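Local coordinates for Nitrate/nitrite sensor protein NarX (Escherichia coli K12, PDB 3EZI), which senses nitrate and nitrite in the periplasm and signals nitrate availability to NarL and both anions to NarP, at residues A[67-70]-A[71-75]. Sequence-based numbering, arbitrary orientation.
Sequences NELI and PALMR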
loop_
_atom_site.group_PDB
_atom_site.type_symbol
_atom_site.label_atom_id
_atom_site.label_comp_id
_atom_site.label_asym_id
_atom_site.label_seq_id
_atom_site.Cartn_x
_atom_site.Cartn_y
_atom_site.Cartn_z
ATOM N N ASN A 67 7.482 -4.711 6.738
ATOM C CA ASN A 67 7.744 -5.756 7.728
ATOM C C ASN A 67 6.827 -6.951 7.741
ATOM O O ASN A 67 7.144 -7.972 8.354
ATOM C CB ASN A 67 7.748 -5.122 9.119
ATOM C CG ASN A 67 8.702 -3.951 9.221
ATOM O OD1 ASN A 67 9.659 -3.860 8.461
ATOM N ND2 ASN A 67 8.454 -3.067 10.172
ATOM N N GLU A 68 5.681 -6.862 7.070
ATOM C CA GLU A 68 4.749 -7.974 7.091
ATOM C C GLU A 68 4.257 -8.426 5.729
ATOM O O GLU A 68 4.268 -9.626 5.388
ATOM C CB GLU A 68 3.542 -7.607 8.010
ATOM C CG GLU A 68 3.927 -7.572 9.526
ATOM C CD GLU A 68 2.832 -7.035 10.473
ATOM O OE1 GLU A 68 1.761 -7.617 10.533
ATOM O OE2 GLU A 68 3.054 -6.011 11.153
ATOM N N LEU A 69 3.792 -7.469 4.934
ATOM C CA LEU A 69 3.187 -7.811 3.635
ATOM C C LEU A 69 4.190 -8.288 2.581
ATOM O O LEU A 69 4.030 -9.362 1.998
ATOM C CB LEU A 69 2.370 -6.620 3.087
ATOM C CG LEU A 69 1.682 -6.909 1.741
ATOM C CD1 LEU A 69 0.640 -8.009 1.916
ATOM C CD2 LEU A 69 1.057 -5.625 1.206
ATOM N N ILE A 70 5.227 -7.500 2.308
ATOM C CA ILE A 70 6.188 -7.967 1.329
ATOM C C ILE A 70 6.864 -9.298 1.783
ATOM O O ILE A 70 7.027 -10.231 0.954
ATOM C CB ILE A 70 7.187 -6.844 0.999
ATOM C CG1 ILE A 70 6.451 -5.716 0.244
ATOM C CG2 ILE A 70 8.355 -7.405 0.208
ATOM C CD1 ILE A 70 5.999 -6.108 -1.215
ATOM N N PRO A 71 7.273 -9.417 3.066
ATOM C CA PRO A 71 7.901 -10.683 3.508
ATOM C C PRO A 71 6.979 -11.895 3.260
ATOM O O PRO A 71 7.422 -12.948 2.767
ATOM C CB PRO A 71 8.167 -10.442 4.987
ATOM C CG PRO A 71 8.504 -8.965 5.040
ATOM C CD PRO A 71 7.505 -8.333 4.056
ATOM N N ALA A 72 5.700 -11.739 3.579
ATOM C CA ALA A 72 4.733 -12.806 3.358
ATOM C C ALA A 72 4.527 -13.100 1.856
ATOM O O ALA A 72 4.408 -14.276 1.451
ATOM C CB ALA A 72 3.399 -12.440 4.030
ATOM N N LEU A 73 4.491 -12.058 1.020
ATOM C CA LEU A 73 4.300 -12.277 -0.422
ATOM C C LEU A 73 5.519 -12.995 -1.048
ATOM O O LEU A 73 5.373 -13.807 -1.984
ATOM C CB LEU A 73 4.029 -10.935 -1.119
ATOM C CG LEU A 73 2.623 -10.343 -0.891
ATOM C CD1 LEU A 73 2.603 -8.879 -1.382
ATOM C CD2 LEU A 73 1.558 -11.170 -1.679
ATOM N N MET A 74 6.712 -12.705 -0.523
ATOM C CA MET A 74 7.948 -13.343 -1.034
ATOM C C MET A 74 8.029 -14.824 -0.649
ATOM O O MET A 74 8.580 -15.655 -1.392
ATOM C CB MET A 74 9.189 -12.588 -0.515
ATOM C CG MET A 74 9.479 -11.321 -1.270
ATOM S SD MET A 74 10.792 -10.338 -0.504
ATOM C CE MET A 74 12.239 -11.478 -0.745
ATOM N N ARG A 75 7.485 -15.145 0.518
ATOM C CA ARG A 75 7.458 -16.510 1.013
ATOM C C ARG A 75 6.331 -17.373 0.404
ATOM O O ARG A 75 6.520 -18.574 0.212
ATOM C CB ARG A 75 7.300 -16.515 2.548
ATOM C CG ARG A 75 8.553 -16.162 3.399
ATOM C CD ARG A 75 8.198 -15.907 4.883
ATOM N NE ARG A 75 9.374 -15.659 5.734
ATOM C CZ ARG A 75 10.127 -14.554 5.700
ATOM N NH1 ARG A 75 9.852 -13.572 4.859
ATOM N NH2 ARG A 75 11.157 -14.436 6.528
#
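Pro-71, in the last two turns of helix 55-75, has its ring turned back against the preceding turn: CD lies a tight 3.4 Å from CB of Ile-70, and CG 3.7 Å from the carbonyl O of Asn-67. Having no N-H, the proline cannot return a bond to that turn, and the helix kinks here, just after a wider pi-type turn at 67-69. Regular i to i+4 bonding then resumes. Ala-72 N reaches Glu-68 O at 3.1 Å, tilted 34° from the carbonyl plane, whereas Leu-73 N and Met-74 N approach Leu-69 O and Ile-70 O nearly end-on. This is a proline kink near the C-terminal end of one helix of the periplasmic sensor domain, a helical bundle. With an alanine in place of Pro-71, Ile-70 CB and Asn-67 O would probably be left without the ring carbons that pack on them, and the bend without its constraint. On the buried side, CG of Leu-69, anti to its own nitrogen (chi1 -179°), comes within 3.8 Å of CD1 of Leu-73. On another side, CG2 of the buried Ile-70 meets SD of the exposed Met-74 at 3.9 Å. Arg-75 folds back so that NH1 hydrogen-bonds to Pro-71 O at 3.3 Å, in the guanidinium plane; NH1 and the backbone N of Arg-75 grip that oxygen from opposite faces of its carbonyl plane. Farther out, Val-86 and Phe-89 of helix 82-99 pack on Leu-69.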